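Local coordinates for protein alpha,alpha-trehalose-phosphate synthase (UDP-forming) (Burkholderia xenovorans, PDB 5HXA) that belongs to glycosyltransferase family 20 and adopts the GT-B fold, in which two Rossmann-like domains face each other, at residues A[104-109]-A[175-180]; A[132-137]-A[458-463]; A[295-300]-A[332-337]; A[422-427]-A[434-439]. All blocks are in the same frame, centred on the assembly; numbering follows the deposited sequence. Where two conformers were deposited one is given.

Interaction 1. Residues A[104-109]-A[175-180]; sequences SRYDRQ and IPPHEE
Pro176 leans its CB-CG-CD edge over one face of the Tyr106 ring, CG coming nearest in a CH-pi contact. Pro176 CG stands 3.8 Å from the centroid of the Tyr106 ring, 26° off the ring normal and displaced toward the rim, where it comes to 3.5 Å from Tyr106 CD2. The two side chains run past each other in opposite directions. Pro177 approaches from the opposite direction to Tyr106 and more obliquely; its CD reaches the far half of the phenol, 3.5 Å from Tyr106 CE1. With CG anti to the backbone N (chi1 176°), Tyr106 sends its ring across both prolines, while its other face has the backbone N of Arg108 above it. The prolines are held in a type I turn from Ile175 to His178. Ile175 O accepts twice from His178, from the backbone N and from ND1 at 2.7 Å, the latter bond lying in the plane of the imidazole. Phe413 of the second subunit packs on Tyr106 and Asp414 of that subunit on Pro176. The contact is thus CH-pi and apolar packing of a tyrosine on two successive prolines, between the starts of helices 108-126 and 178-185, at the subunit interface of this GT-B dimer.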
# COMPACT_ATOMS: atom_id res chain seq x y z
N SER A 104 -7.84 -5.88 -4.49
CA SER A 104 -7.93 -7.27 -4.06
C SER A 104 -9.34 -7.59 -3.57
O SER A 104 -10.05 -6.74 -3.05
CB SER A 104 -6.91 -7.54 -2.95
OG SER A 104 -6.87 -8.91 -2.57
N ARG A 105 -9.73 -8.84 -3.76
CA ARG A 105 -10.98 -9.34 -3.20
C ARG A 105 -10.70 -10.71 -2.60
O ARG A 105 -9.99 -11.51 -3.21
CB ARG A 105 -12.08 -9.45 -4.28
CG ARG A 105 -12.47 -8.11 -4.91
CD ARG A 105 -13.12 -7.15 -3.91
NE ARG A 105 -13.56 -5.90 -4.54
CZ ARG A 105 -12.78 -4.84 -4.73
NH1 ARG A 105 -11.52 -4.85 -4.33
NH2 ARG A 105 -13.27 -3.76 -5.32
N TYR A 106 -11.23 -10.96 -1.42
CA TYR A 106 -10.99 -12.22 -0.74
C TYR A 106 -12.29 -13.01 -0.66
O TYR A 106 -13.34 -12.46 -0.33
CB TYR A 106 -10.42 -12.02 0.67
CG TYR A 106 -10.27 -13.34 1.40
CD1 TYR A 106 -9.32 -14.27 0.99
CD2 TYR A 106 -11.11 -13.67 2.46
CE1 TYR A 106 -9.19 -15.49 1.63
CE2 TYR A 106 -10.98 -14.89 3.11
CZ TYR A 106 -10.02 -15.79 2.69
OH TYR A 106 -9.89 -17.01 3.32
N ASP A 107 -12.21 -14.30 -0.96
CA ASP A 107 -13.35 -15.18 -0.87
C ASP A 107 -12.90 -16.51 -0.28
O ASP A 107 -11.96 -17.13 -0.79
CB ASP A 107 -14.01 -15.39 -2.23
CG ASP A 107 -15.26 -16.25 -2.15
OD1 ASP A 107 -16.33 -15.72 -1.81
OD2 ASP A 107 -15.15 -17.46 -2.41
N ARG A 108 -13.57 -16.94 0.79
CA ARG A 108 -13.17 -18.16 1.48
C ARG A 108 -13.20 -19.37 0.57
O ARG A 108 -12.36 -20.26 0.68
CB ARG A 108 -14.08 -18.41 2.67
CG ARG A 108 -13.80 -17.59 3.86
CD ARG A 108 -14.83 -17.92 4.91
NE ARG A 108 -14.59 -17.17 6.13
CZ ARG A 108 -15.41 -17.18 7.17
NH1 ARG A 108 -16.54 -17.89 7.12
NH2 ARG A 108 -15.12 -16.46 8.23
N GLN A 109 -14.21 -19.45 -0.31
CA GLN A 109 -14.33 -20.63 -1.17
C GLN A 109 -13.20 -20.67 -2.19
O GLN A 109 -12.67 -21.75 -2.49
CB GLN A 109 -15.68 -20.65 -1.88
CG GLN A 109 -16.83 -21.08 -0.99
CD GLN A 109 -17.07 -20.12 0.15
OE1 GLN A 109 -17.20 -20.53 1.30
NE2 GLN A 109 -17.14 -18.82 -0.17
N ILE A 175 -4.30 -9.55 3.57
CA ILE A 175 -4.76 -10.84 3.05
C ILE A 175 -5.22 -11.69 4.24
O ILE A 175 -4.40 -12.01 5.11
CB ILE A 175 -3.65 -11.56 2.27
CG1 ILE A 175 -3.23 -10.75 1.04
CG2 ILE A 175 -4.09 -12.98 1.88
CD1 ILE A 175 -1.86 -11.18 0.50
N PRO A 176 -6.49 -12.07 4.33
CA PRO A 176 -7.00 -12.62 5.60
C PRO A 176 -6.25 -13.86 6.06
O PRO A 176 -5.87 -13.94 7.23
CB PRO A 176 -8.49 -12.89 5.30
CG PRO A 176 -8.83 -11.79 4.32
CD PRO A 176 -7.60 -11.73 3.41
N PRO A 177 -5.97 -14.86 5.18
CA PRO A 177 -5.19 -16.02 5.67
C PRO A 177 -3.67 -15.86 5.59
O PRO A 177 -2.96 -16.87 5.48
CB PRO A 177 -5.65 -17.16 4.75
CG PRO A 177 -5.92 -16.46 3.44
CD PRO A 177 -6.52 -15.12 3.83
N HIS A 178 -3.15 -14.63 5.68
CA HIS A 178 -1.71 -14.43 5.48
C HIS A 178 -0.87 -15.23 6.46
O HIS A 178 0.22 -15.70 6.10
CB HIS A 178 -1.36 -12.94 5.58
CG HIS A 178 -1.59 -12.35 6.93
ND1 HIS A 178 -2.82 -11.90 7.35
CD2 HIS A 178 -0.74 -12.15 7.97
CE1 HIS A 178 -2.73 -11.44 8.59
NE2 HIS A 178 -1.47 -11.59 8.99
N GLU A 179 -1.33 -15.40 7.71
CA GLU A 179 -0.50 -16.12 8.67
C GLU A 179 -0.32 -17.59 8.27
O GLU A 179 0.79 -18.14 8.39
CB GLU A 179 -1.09 -16.01 10.07
CG GLU A 179 -1.23 -14.57 10.51
CD GLU A 179 -1.15 -14.40 12.00
OE1 GLU A 179 -0.38 -13.53 12.46
OE2 GLU A 179 -1.84 -15.16 12.72
N GLU A 180 -1.39 -18.23 7.80
CA GLU A 180 -1.29 -19.62 7.37
C GLU A 180 -0.37 -19.75 6.16
O GLU A 180 0.37 -20.75 6.03
CB GLU A 180 -2.70 -20.13 7.06
CG GLU A 180 -2.78 -21.55 6.56
CD GLU A 180 -4.21 -22.07 6.51
OE1 GLU A 180 -5.08 -21.37 5.94
OE2 GLU A 180 -4.45 -23.17 7.05

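Interaction 2. Residues A[132-137]-A[458-463]; sequences DDIIWV and ADLRNV
The guanidinium of Arg461 is met obliquely by the CD1 methyl of Ile134, which lies 3.8 Å from Arg461 NE and equally close to CG; the two side chains cross at about a right angle. A second flat group, the indole of Trp136, stacks with Phe456 of helix 449-461, about one turn before Leu460. The contact belongs to the GT-B fold, where the last helix of the chain, 449-461, packs against the N-terminal Rossmann-like domain, here at strand 134-138, which runs parallel between strands 12-16 and 158-161. Leu460 carries the apolar part. Its CD2 branch is directed at the strand, 3.9 Å from Ile134 CB. Ile134 places CG1 between its backbone N and carbonyl carbon (chi1 62°) and extends beyond it, which takes CD1 past Leu460 to the aliphatic stem of Arg461. The charged end of Arg461 lies at the margin of the contact, whereas Ile134 and Leu460 are buried. Leu12 of the neighbouring strand also packs on Ile134, and Thr43 of helix 32-43 touches Arg461. Beyond Ile134, the Leu460 CD2 methyl also meets main chain, 3.6 Å from Ile135 O.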
# COMPACT_ATOMS: atom_id res chain seq x y z
N ASP A 132 15.97 -39.22 -4.39
CA ASP A 132 17.10 -38.33 -4.61
C ASP A 132 16.72 -37.01 -5.26
O ASP A 132 17.58 -36.13 -5.35
CB ASP A 132 18.14 -39.02 -5.50
CG ASP A 132 18.89 -40.11 -4.79
OD1 ASP A 132 18.95 -40.06 -3.54
OD2 ASP A 132 19.42 -41.01 -5.47
N ASP A 133 15.48 -36.85 -5.71
CA ASP A 133 15.10 -35.64 -6.44
C ASP A 133 15.26 -34.41 -5.56
O ASP A 133 15.07 -34.45 -4.34
CB ASP A 133 13.65 -35.71 -6.91
CG ASP A 133 13.38 -36.88 -7.82
OD1 ASP A 133 14.34 -37.44 -8.40
OD2 ASP A 133 12.19 -37.24 -7.96
N ILE A 134 15.57 -33.28 -6.20
CA ILE A 134 15.39 -31.97 -5.59
C ILE A 134 14.28 -31.26 -6.36
O ILE A 134 14.15 -31.43 -7.58
CB ILE A 134 16.68 -31.13 -5.59
CG1 ILE A 134 17.16 -30.86 -7.02
CG2 ILE A 134 17.75 -31.85 -4.75
CD1 ILE A 134 18.45 -30.04 -7.10
N ILE A 135 13.46 -30.49 -5.65
CA ILE A 135 12.23 -29.91 -6.19
C ILE A 135 12.34 -28.40 -6.13
O ILE A 135 12.65 -27.84 -5.07
CB ILE A 135 11.00 -30.42 -5.42
CG1 ILE A 135 10.96 -31.95 -5.43
CG2 ILE A 135 9.71 -29.84 -6.01
CD1 ILE A 135 10.00 -32.54 -4.39
N TRP A 136 12.06 -27.73 -7.25
CA TRP A 136 12.11 -26.27 -7.37
C TRP A 136 10.75 -25.77 -7.83
O TRP A 136 10.35 -26.01 -8.97
CB TRP A 136 13.21 -25.85 -8.35
CG TRP A 136 13.50 -24.36 -8.39
CD1 TRP A 136 12.95 -23.39 -7.61
CD2 TRP A 136 14.43 -23.70 -9.26
NE1 TRP A 136 13.47 -22.15 -7.94
CE2 TRP A 136 14.39 -22.33 -8.95
CE3 TRP A 136 15.30 -24.15 -10.26
CZ2 TRP A 136 15.18 -21.38 -9.62
CZ3 TRP A 136 16.09 -23.21 -10.93
CH2 TRP A 136 16.03 -21.85 -10.60
N VAL A 137 10.04 -25.08 -6.94
CA VAL A 137 8.67 -24.62 -7.17
C VAL A 137 8.69 -23.12 -7.46
O VAL A 137 9.44 -22.37 -6.83
CB VAL A 137 7.79 -24.93 -5.94
CG1 VAL A 137 6.34 -24.48 -6.16
CG2 VAL A 137 7.87 -26.43 -5.60
N ALA A 458 22.63 -24.39 -6.24
CA ALA A 458 23.68 -24.77 -5.30
C ALA A 458 23.18 -24.71 -3.86
O ALA A 458 23.51 -25.57 -3.05
CB ALA A 458 24.91 -23.88 -5.47
N ASP A 459 22.38 -23.69 -3.54
CA ASP A 459 21.79 -23.64 -2.20
C ASP A 459 20.83 -24.80 -1.98
O ASP A 459 20.80 -25.39 -0.90
CB ASP A 459 21.07 -22.30 -1.98
CG ASP A 459 22.03 -21.14 -1.81
OD1 ASP A 459 23.21 -21.39 -1.53
OD2 ASP A 459 21.62 -19.97 -1.97
N LEU A 460 20.03 -25.14 -3.00
CA LEU A 460 19.10 -26.25 -2.86
C LEU A 460 19.83 -27.58 -2.69
O LEU A 460 19.37 -28.45 -1.94
CB LEU A 460 18.16 -26.31 -4.07
CG LEU A 460 17.04 -27.36 -4.01
CD1 LEU A 460 16.18 -27.16 -2.76
CD2 LEU A 460 16.17 -27.30 -5.27
N ARG A 461 20.96 -27.76 -3.38
CA ARG A 461 21.74 -28.98 -3.22
C ARG A 461 22.57 -29.00 -1.94
O ARG A 461 23.17 -30.03 -1.62
CB ARG A 461 22.67 -29.19 -4.42
CG ARG A 461 21.92 -29.39 -5.73
CD ARG A 461 22.85 -29.62 -6.90
NE ARG A 461 22.11 -29.96 -8.11
CZ ARG A 461 22.11 -29.24 -9.24
NH1 ARG A 461 22.84 -28.14 -9.32
NH2 ARG A 461 21.39 -29.63 -10.28
N ASN A 462 22.62 -27.88 -1.21
CA ASN A 462 23.34 -27.81 0.06
C ASN A 462 22.45 -28.12 1.26
O ASN A 462 22.93 -28.09 2.40
CB ASN A 462 23.97 -26.42 0.22
CG ASN A 462 24.98 -26.36 1.36
OD1 ASN A 462 25.94 -27.12 1.39
ND2 ASN A 462 24.75 -25.44 2.30
N VAL A 463 21.17 -28.41 1.04
CA VAL A 463 20.24 -28.63 2.14
C VAL A 463 20.49 -29.99 2.80
O VAL A 463 20.60 -30.08 4.03
CB VAL A 463 18.79 -28.51 1.64
CG1 VAL A 463 17.81 -28.97 2.73
CG2 VAL A 463 18.52 -27.07 1.19

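Interaction 3. Residues A[295-300]-A[332-337]; sequences GWHGRV and GRFAQL. With EDO (1,2-ethanediol), chain H; EDO (1,2-ethanediol), chain G.
One water joins His297 to both Phe334 and Gln336: it donates to Phe334 O at 2.7 Å, is 3.0 Å from His297 ND1, and accepts a weak bond from Gln336 NE2. It links the loop leading into strand 300-305 with the end of helix 314-334, at one end of the C-terminal Rossmann-like domain of the GT-B fold. The aromatic rings form an offset edge-to-face pair, the edge of Phe334 toward the face of His297, with planes at 83° and centroids 5.4 Å apart. Their nearest atoms are His297 CE1 and Phe334 CD1, at 3.6 Å. His297 is held at its other nitrogen too, since NE2 hydrogen-bonds to Leu290 O of helix 279-292; with ND1 on the water, both ends of the imidazole are tied, which should restrict its rotation. The same helix packs on Phe334 through Glu287, Leu290 and Leu291. Gln336 has CG anti to its carbonyl carbon (chi1 -56°) and an extended chain beyond, which carries the amide across to the loop, with NE2 4.0 Å from His297 CB. A second water bridges the same two residues, accepting from Gln336 NE2 at 3.2 Å and donating a weak bond to His297 O.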
# COMPACT_ATOMS: atom_id res chain seq x y z
N GLY A 295 9.41 22.14 -28.94
CA GLY A 295 10.27 21.82 -30.07
C GLY A 295 10.30 20.35 -30.44
O GLY A 295 10.73 20.00 -31.55
N TRP A 296 9.87 19.47 -29.54
CA TRP A 296 9.82 18.05 -29.85
C TRP A 296 8.56 17.63 -30.61
O TRP A 296 8.50 16.48 -31.07
CB TRP A 296 9.94 17.22 -28.56
CG TRP A 296 11.37 17.04 -28.12
CD1 TRP A 296 11.97 17.58 -27.01
CD2 TRP A 296 12.40 16.29 -28.79
NE1 TRP A 296 13.29 17.22 -26.95
CE2 TRP A 296 13.58 16.41 -28.03
CE3 TRP A 296 12.42 15.51 -29.96
CZ2 TRP A 296 14.78 15.80 -28.39
CZ3 TRP A 296 13.62 14.90 -30.32
CH2 TRP A 296 14.78 15.04 -29.54
N HIS A 297 7.57 18.52 -30.75
CA HIS A 297 6.37 18.15 -31.48
C HIS A 297 6.74 17.74 -32.90
O HIS A 297 7.46 18.46 -33.59
CB HIS A 297 5.38 19.32 -31.52
CG HIS A 297 4.81 19.68 -30.18
ND1 HIS A 297 3.61 20.34 -30.04
CD2 HIS A 297 5.29 19.49 -28.93
CE1 HIS A 297 3.37 20.54 -28.76
NE2 HIS A 297 4.37 20.03 -28.06
N GLY A 298 6.24 16.58 -33.34
CA GLY A 298 6.55 16.09 -34.67
C GLY A 298 7.95 15.52 -34.83
O GLY A 298 8.32 15.13 -35.94
N ARG A 299 8.74 15.47 -33.75
CA ARG A 299 10.11 14.99 -33.81
C ARG A 299 10.34 13.79 -32.91
O ARG A 299 11.46 13.26 -32.85
CB ARG A 299 11.08 16.12 -33.44
CG ARG A 299 10.96 17.29 -34.41
CD ARG A 299 12.18 18.19 -34.37
NE ARG A 299 12.24 19.00 -35.58
CZ ARG A 299 11.67 20.19 -35.71
NH1 ARG A 299 10.99 20.72 -34.70
NH2 ARG A 299 11.78 20.86 -36.85
N VAL A 300 9.31 13.34 -32.22
CA VAL A 300 9.40 12.17 -31.35
C VAL A 300 8.03 11.50 -31.36
O VAL A 300 7.01 12.17 -31.49
CB VAL A 300 9.81 12.55 -29.91
CG1 VAL A 300 8.78 13.50 -29.28
CG2 VAL A 300 9.99 11.29 -29.04
N GLY A 332 -5.44 13.60 -29.66
CA GLY A 332 -6.30 14.68 -30.12
C GLY A 332 -5.71 16.05 -29.81
O GLY A 332 -5.85 16.99 -30.59
N ARG A 333 -5.02 16.16 -28.67
CA ARG A 333 -4.50 17.44 -28.23
C ARG A 333 -3.28 17.88 -29.04
O ARG A 333 -3.16 19.05 -29.39
CB ARG A 333 -4.15 17.36 -26.74
CG ARG A 333 -3.61 18.66 -26.15
CD ARG A 333 -3.34 18.52 -24.66
NE ARG A 333 -3.13 19.83 -24.06
CZ ARG A 333 -2.85 20.04 -22.78
NH1 ARG A 333 -2.72 19.02 -21.94
NH2 ARG A 333 -2.70 21.28 -22.35
N PHE A 334 -2.37 16.95 -29.38
CA PHE A 334 -1.09 17.32 -29.98
C PHE A 334 -0.90 16.85 -31.42
O PHE A 334 0.07 17.29 -32.06
CB PHE A 334 0.07 16.77 -29.14
CG PHE A 334 0.12 17.32 -27.74
CD1 PHE A 334 0.58 18.60 -27.49
CD2 PHE A 334 -0.32 16.55 -26.68
CE1 PHE A 334 0.62 19.10 -26.21
CE2 PHE A 334 -0.29 17.05 -25.39
CZ PHE A 334 0.17 18.32 -25.16
N ALA A 335 -1.76 15.97 -31.95
CA ALA A 335 -1.51 15.39 -33.26
C ALA A 335 -1.48 16.45 -34.36
O ALA A 335 -2.17 17.48 -34.29
CB ALA A 335 -2.57 14.34 -33.62
N GLN A 336 -0.70 16.17 -35.40
CA GLN A 336 -0.69 16.92 -36.64
C GLN A 336 -1.12 15.97 -37.76
O GLN A 336 -1.23 14.76 -37.56
CB GLN A 336 0.70 17.52 -36.89
CG GLN A 336 1.21 18.40 -35.74
CD GLN A 336 2.69 18.74 -35.87
OE1 GLN A 336 3.34 18.39 -36.86
NE2 GLN A 336 3.24 19.42 -34.86
N LEU A 337 -1.35 16.53 -38.95
CA LEU A 337 -1.89 15.72 -40.03
C LEU A 337 -0.94 14.63 -40.48
O LEU A 337 -1.37 13.67 -41.13
CB LEU A 337 -2.28 16.62 -41.21
CG LEU A 337 -3.48 17.53 -40.93
CD1 LEU A 337 -3.67 18.56 -42.04
CD2 LEU A 337 -4.76 16.71 -40.74
C1 EDO H . -2.69 22.55 -25.88
O1 EDO H . -2.00 23.36 -24.91
C2 EDO H . -4.16 22.98 -25.95
O2 EDO H . -4.91 22.31 -24.92
C1 EDO G . -2.67 19.85 -18.94
O1 EDO G . -2.19 21.17 -19.22
C2 EDO G . -2.02 19.35 -17.66
O2 EDO G . -0.65 19.78 -17.64
O HOH W 1 1.40 19.67 -31.94
O HOH W 2 5.83 21.28 -34.66

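Interaction 4. Residues A[422-427]-A[434-439]; sequences LERALS and QARHAD. With EDO (1,2-ethanediol), chain F.
This is a surface contact between two arginines on successive helices, 415-426 and 430-446, of the C-terminal Rossmann-like domain, near strand 408-410 at the end of its parallel sheet. Arg424 and Arg436 cross at about a right angle, and their guanidinium planes stand 80° apart. Arg436 NH2 sits 3.2 Å above one face of the Arg424 guanidinium, toward its rim, and 3.3 Å from Arg424 NH2; seen from Arg436, that atom is at the edge. Both nitrogens are donors, so no hydrogen bond joins them. Arg424 is fully extended, with CG anti to the backbone N (chi1 -176°), which carries its head across to the second helix. Arg436 turns its head at the last torsion after an equally straight chain from CG to NE. Arg436 NE makes a salt bridge with Glu432, and NH1 bonds to Gly406 O. Leu408 of the sheet packs on both arginines. At its edge the Arg424 guanidinium donates from NH2 to O1 of a 1,2-ethanediol at 3.1 Å, and the diol is bound by Glu432 as well. Glu432, which also forms a long, weak ion pair with Arg424, therefore probably offsets part of the charge that the two guanidinium groups bring together.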
# COMPACT_ATOMS: atom_id res chain seq x y z
N LEU A 422 12.78 11.71 -19.84
CA LEU A 422 12.59 11.51 -21.28
C LEU A 422 13.35 12.56 -22.08
O LEU A 422 14.03 12.24 -23.06
CB LEU A 422 11.09 11.57 -21.65
CG LEU A 422 10.21 10.45 -21.10
CD1 LEU A 422 8.75 10.70 -21.50
CD2 LEU A 422 10.69 9.08 -21.60
N GLU A 423 13.26 13.83 -21.66
CA GLU A 423 13.99 14.89 -22.37
C GLU A 423 15.50 14.67 -22.28
O GLU A 423 16.22 14.82 -23.28
CB GLU A 423 13.60 16.25 -21.79
CG GLU A 423 14.13 17.42 -22.60
CD GLU A 423 13.57 18.76 -22.11
OE1 GLU A 423 14.02 19.82 -22.63
OE2 GLU A 423 12.70 18.76 -21.21
N ARG A 424 15.99 14.30 -21.11
CA ARG A 424 17.42 14.02 -20.97
C ARG A 424 17.85 12.85 -21.85
O ARG A 424 18.90 12.90 -22.50
CB ARG A 424 17.76 13.73 -19.50
CG ARG A 424 19.26 13.53 -19.22
CD ARG A 424 19.61 13.28 -17.74
NE ARG A 424 21.06 13.27 -17.55
CZ ARG A 424 21.69 13.10 -16.39
NH1 ARG A 424 20.99 12.91 -15.28
NH2 ARG A 424 23.03 13.13 -16.35
N ALA A 425 17.04 11.79 -21.87
CA ALA A 425 17.34 10.63 -22.71
C ALA A 425 17.38 11.00 -24.18
O ALA A 425 18.26 10.56 -24.93
CB ALA A 425 16.30 9.52 -22.48
N LEU A 426 16.41 11.80 -24.62
CA LEU A 426 16.29 12.10 -26.04
C LEU A 426 17.48 12.92 -26.55
O LEU A 426 17.84 12.81 -27.72
CB LEU A 426 14.99 12.86 -26.32
CG LEU A 426 13.70 12.05 -26.27
CD1 LEU A 426 12.49 13.00 -26.24
CD2 LEU A 426 13.63 11.13 -27.50
N SER A 427 18.07 13.75 -25.69
CA SER A 427 19.13 14.66 -26.12
C SER A 427 20.52 14.21 -25.67
O SER A 427 21.49 14.96 -25.83
CB SER A 427 18.86 16.07 -25.61
OG SER A 427 18.75 16.08 -24.20
N GLN A 434 26.95 5.69 -24.70
CA GLN A 434 27.78 4.49 -24.76
C GLN A 434 28.31 4.11 -23.38
O GLN A 434 28.37 2.92 -23.04
CB GLN A 434 28.94 4.70 -25.73
CG GLN A 434 28.52 4.64 -27.20
CD GLN A 434 29.65 5.02 -28.14
OE1 GLN A 434 30.38 5.97 -27.89
NE2 GLN A 434 29.79 4.28 -29.24
N ALA A 435 28.72 5.09 -22.58
CA ALA A 435 29.23 4.77 -21.24
C ALA A 435 28.13 4.17 -20.37
O ALA A 435 28.37 3.19 -19.65
CB ALA A 435 29.82 6.03 -20.59
N ARG A 436 26.91 4.71 -20.46
CA ARG A 436 25.80 4.15 -19.69
C ARG A 436 25.47 2.73 -20.12
O ARG A 436 25.22 1.85 -19.28
CB ARG A 436 24.55 5.03 -19.84
CG ARG A 436 24.64 6.35 -19.08
CD ARG A 436 23.40 7.22 -19.37
NE ARG A 436 23.48 8.52 -18.69
CZ ARG A 436 23.15 8.71 -17.42
NH1 ARG A 436 22.71 7.70 -16.68
NH2 ARG A 436 23.25 9.93 -16.89
N HIS A 437 25.44 2.49 -21.44
CA HIS A 437 25.16 1.15 -21.94
C HIS A 437 26.22 0.16 -21.46
O HIS A 437 25.89 -0.93 -20.99
CB HIS A 437 25.08 1.20 -23.47
CG HIS A 437 24.90 -0.15 -24.10
ND1 HIS A 437 25.92 -0.80 -24.74
CD2 HIS A 437 23.81 -0.94 -24.22
CE1 HIS A 437 25.48 -1.96 -25.21
NE2 HIS A 437 24.20 -2.07 -24.90
N ALA A 438 27.50 0.55 -21.53
CA ALA A 438 28.58 -0.31 -21.04
C ALA A 438 28.42 -0.60 -19.55
O ALA A 438 28.63 -1.74 -19.10
CB ALA A 438 29.93 0.33 -21.31
N ASP A 439 28.05 0.42 -18.77
CA ASP A 439 27.92 0.26 -17.32
C ASP A 439 26.81 -0.71 -16.95
O ASP A 439 26.88 -1.35 -15.90
CB ASP A 439 27.64 1.61 -16.64
CG ASP A 439 28.87 2.52 -16.57
OD1 ASP A 439 29.95 2.10 -17.02
OD2 ASP A 439 28.74 3.65 -16.07
C1 EDO F . 26.19 15.21 -18.02
O1 EDO F . 25.67 13.90 -17.79
C2 EDO F . 25.05 16.22 -18.09
O2 EDO F . 24.16 15.84 -19.14

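Following the chain, interaction 1 closes first, joining the starts of two helices in the N-terminal half. Interaction 2 opens within that loop, at strand 134-138, but closes only at the final helix, so the two cross. The long excursion between the halves of interaction 2 contains the C-terminal domain and, in series, interactions 3 and 4. Interaction 3 joins a loop to a helix end, interaction 4 brings two successive helices together, both beside the six-stranded parallel sheet, and the two touch where Trp296 and Val300 pack on Leu426. Interaction 2 then returns the chain to the ten-stranded sheet. Helix 415-426, part of interaction 4, also supplies Glu420, which salt-bridges Arg108 of the partner subunit's interaction 1.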